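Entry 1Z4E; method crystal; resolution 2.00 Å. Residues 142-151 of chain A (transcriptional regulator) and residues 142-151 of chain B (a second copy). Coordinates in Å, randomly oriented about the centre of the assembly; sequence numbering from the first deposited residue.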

# COMPACT_ATOMS: atom_id res chain seq x y z
N PHE A 142 -0.76 -16.52 0.61
CA PHE A 142 -1.48 -15.30 0.29
C PHE A 142 -2.72 -15.66 -0.51
O PHE A 142 -2.74 -16.68 -1.22
CB PHE A 142 -0.62 -14.36 -0.57
CG PHE A 142 0.42 -13.59 0.19
CD1 PHE A 142 0.11 -12.34 0.73
CD2 PHE A 142 1.71 -14.08 0.33
CE1 PHE A 142 1.08 -11.59 1.40
CE2 PHE A 142 2.69 -13.34 1.00
CZ PHE A 142 2.37 -12.09 1.54
N LYS A 143 -3.75 -14.83 -0.40
CA LYS A 143 -4.99 -15.04 -1.14
C LYS A 143 -5.20 -13.84 -2.08
O LYS A 143 -5.07 -12.69 -1.66
CB LYS A 143 -6.18 -15.14 -0.18
CG LYS A 143 -7.53 -15.22 -0.89
CD LYS A 143 -8.69 -15.32 0.10
CE LYS A 143 -8.73 -16.67 0.80
NZ LYS A 143 -8.97 -17.81 -0.13
N ALA A 144 -5.52 -14.12 -3.34
CA ALA A 144 -5.76 -13.07 -4.33
C ALA A 144 -7.23 -12.62 -4.21
O ALA A 144 -8.03 -12.80 -5.12
CB ALA A 144 -5.47 -13.59 -5.73
N SER A 145 -7.54 -12.03 -3.07
CA SER A 145 -8.88 -11.58 -2.75
C SER A 145 -9.29 -10.24 -3.35
O SER A 145 -10.49 -9.96 -3.47
CB SER A 145 -9.02 -11.50 -1.23
OG SER A 145 -8.03 -10.63 -0.69
N HIS A 146 -8.31 -9.43 -3.73
CA HIS A 146 -8.58 -8.09 -4.25
C HIS A 146 -8.07 -7.82 -5.66
O HIS A 146 -7.21 -8.53 -6.18
CB HIS A 146 -7.96 -7.04 -3.31
CG HIS A 146 -8.62 -6.96 -1.97
ND1 HIS A 146 -8.75 -8.04 -1.13
CD2 HIS A 146 -9.16 -5.91 -1.31
CE1 HIS A 146 -9.35 -7.67 -0.01
NE2 HIS A 146 -9.61 -6.37 -0.09
N GLU A 147 -8.62 -6.77 -6.27
CA GLU A 147 -8.19 -6.32 -7.59
C GLU A 147 -7.17 -5.23 -7.28
O GLU A 147 -7.42 -4.39 -6.40
CB GLU A 147 -9.35 -5.69 -8.37
CG GLU A 147 -10.35 -6.67 -8.96
CD GLU A 147 -9.75 -7.58 -10.01
OE1 GLU A 147 -8.63 -7.28 -10.50
OE2 GLU A 147 -10.40 -8.58 -10.36
N GLY A 148 -6.03 -5.25 -7.97
CA GLY A 148 -5.00 -4.24 -7.76
C GLY A 148 -5.16 -3.17 -8.82
O GLY A 148 -4.81 -3.37 -9.98
N LEU A 149 -5.70 -2.02 -8.41
CA LEU A 149 -5.96 -0.91 -9.32
C LEU A 149 -4.87 0.16 -9.27
O LEU A 149 -4.43 0.58 -8.20
CB LEU A 149 -7.31 -0.28 -8.97
CG LEU A 149 -8.52 -1.20 -9.10
CD1 LEU A 149 -9.63 -0.77 -8.16
CD2 LEU A 149 -9.01 -1.20 -10.54
N LYS A 150 -4.43 0.60 -10.45
CA LYS A 150 -3.40 1.63 -10.55
C LYS A 150 -3.81 2.72 -11.54
O LYS A 150 -4.55 2.46 -12.49
CB LYS A 150 -2.08 1.03 -11.04
CG LYS A 150 -1.65 -0.27 -10.38
CD LYS A 150 -1.03 -0.07 -9.02
CE LYS A 150 -0.38 -1.36 -8.54
NZ LYS A 150 0.00 -1.27 -7.11
N MET A 151 -3.33 3.93 -11.30
CA MET A 151 -3.58 5.08 -12.17
C MET A 151 -2.29 5.88 -12.22
O MET A 151 -1.85 6.41 -11.20
CB MET A 151 -4.70 5.97 -11.61
CG MET A 151 -4.95 7.25 -12.44
SD MET A 151 -6.13 8.43 -11.72
CE MET A 151 -7.64 7.65 -12.07
N PHE B 142 -8.87 4.26 -13.22
CA PHE B 142 -8.02 3.21 -12.67
C PHE B 142 -8.02 1.97 -13.55
O PHE B 142 -9.01 1.66 -14.20
CB PHE B 142 -8.50 2.82 -11.27
CG PHE B 142 -8.15 3.82 -10.21
CD1 PHE B 142 -6.90 3.77 -9.58
CD2 PHE B 142 -9.05 4.81 -9.84
CE1 PHE B 142 -6.56 4.70 -8.60
CE2 PHE B 142 -8.72 5.75 -8.86
CZ PHE B 142 -7.47 5.69 -8.24
N LYS B 143 -6.90 1.26 -13.56
CA LYS B 143 -6.81 0.04 -14.33
C LYS B 143 -6.51 -1.14 -13.42
O LYS B 143 -5.62 -1.07 -12.57
CB LYS B 143 -5.75 0.19 -15.42
CG LYS B 143 -6.10 1.28 -16.42
CD LYS B 143 -5.32 1.17 -17.71
CE LYS B 143 -5.77 2.22 -18.72
NZ LYS B 143 -7.23 2.09 -19.04
N ALA B 144 -7.27 -2.22 -13.59
CA ALA B 144 -7.08 -3.43 -12.80
C ALA B 144 -5.91 -4.22 -13.39
O ALA B 144 -6.08 -5.31 -13.94
CB ALA B 144 -8.35 -4.27 -12.82
N SER B 145 -4.72 -3.66 -13.25
CA SER B 145 -3.51 -4.27 -13.79
C SER B 145 -2.83 -5.28 -12.88
O SER B 145 -1.98 -6.05 -13.34
CB SER B 145 -2.51 -3.16 -14.10
OG SER B 145 -2.27 -2.40 -12.93
N HIS B 146 -3.19 -5.28 -11.60
CA HIS B 146 -2.56 -6.17 -10.62
C HIS B 146 -3.51 -7.05 -9.81
O HIS B 146 -4.70 -6.77 -9.70
CB HIS B 146 -1.74 -5.35 -9.62
CG HIS B 146 -0.51 -4.72 -10.21
ND1 HIS B 146 -0.55 -3.85 -11.28
CD2 HIS B 146 0.80 -4.82 -9.86
CE1 HIS B 146 0.67 -3.45 -11.57
NE2 HIS B 146 1.51 -4.02 -10.72
N GLU B 147 -2.97 -8.12 -9.24
CA GLU B 147 -3.74 -8.98 -8.37
C GLU B 147 -3.48 -8.42 -6.97
O GLU B 147 -2.33 -8.14 -6.63
CB GLU B 147 -3.24 -10.42 -8.42
CG GLU B 147 -3.68 -11.22 -9.65
CD GLU B 147 -5.18 -11.41 -9.72
OE1 GLU B 147 -5.85 -11.40 -8.67
OE2 GLU B 147 -5.70 -11.58 -10.84
N GLY B 148 -4.54 -8.24 -6.18
CA GLY B 148 -4.37 -7.75 -4.82
C GLY B 148 -4.31 -8.94 -3.88
O GLY B 148 -5.32 -9.61 -3.64
N LEU B 149 -3.11 -9.21 -3.36
CA LEU B 149 -2.89 -10.35 -2.47
C LEU B 149 -2.85 -9.95 -1.01
O LEU B 149 -2.22 -8.95 -0.65
CB LEU B 149 -1.58 -11.03 -2.86
CG LEU B 149 -1.58 -11.64 -4.27
CD1 LEU B 149 -0.18 -11.58 -4.87
CD2 LEU B 149 -2.10 -13.06 -4.21
N LYS B 150 -3.50 -10.75 -0.16
CA LYS B 150 -3.57 -10.49 1.28
C LYS B 150 -3.28 -11.75 2.10
O LYS B 150 -3.57 -12.86 1.66
CB LYS B 150 -4.96 -10.00 1.68
CG LYS B 150 -5.55 -8.90 0.83
CD LYS B 150 -4.98 -7.53 1.17
CE LYS B 150 -5.73 -6.44 0.41
NZ LYS B 150 -4.98 -5.16 0.40
N MET B 151 -2.73 -11.56 3.30
CA MET B 151 -2.43 -12.64 4.24
C MET B 151 -2.73 -12.09 5.63
O MET B 151 -2.08 -11.14 6.07
CB MET B 151 -0.94 -13.04 4.17
CG MET B 151 -0.53 -14.12 5.21
SD MET B 151 1.26 -14.53 5.25
CE MET B 151 1.35 -15.58 3.74

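The two copies of this stretch pair antiparallel about the facing pair Glu147(A) and Glu147(B), so most contacts made by one end of chain B recur at the other with the chains exchanged. Phe142(B), buried, offers a broad apolar ring to Met151(A), whose flexible, unbranched side chain lays CE over one face, 4.1 Å from the ring centroid. Lys143(B) contributes mainly backbone: its N donates to Lys150(A) O (2.8 Å), and its O accepts from Lys150(A) N (2.9 Å), while its charged end leads away from chain A. Ala144(B) offers a small apolar methyl to Leu149(A), CB to Leu149(A) CD2 3.9 Å. The register then slips by one residue, a beta bulge. Ser145(B) OG hydrogen-bonds His146(B) ND1 (2.8 Å), linking the hydroxyl to a ring whose face receives Lys150(A) CE, 3.6 Å from its centroid. His146(B) also exchanges backbone hydrogen bonds with Gly148(A). At Glu147(B) the CA-to-CB bond points away from chain A, and OE1 is satisfied elsewhere in the structure. Gly148(B) suits its tight place: an ideal CB would lie 2.7 Å from His146(A) CB, a clash. Gly148(B) N donates to His146(A) O at 2.7 Å. Buried Leu149(B) supplies apolar bulk, packing CD2 against Ala144(A) CB (3.7 Å). Lys150(B), also buried, has an aliphatic stem that lays CE over one face of the His146(A) ring, 3.7 Å from its centroid, while its NZ is hydrogen-bonded elsewhere in the structure, and Met151(B) covers Phe142(A). Together the stretches bury 1104 Å².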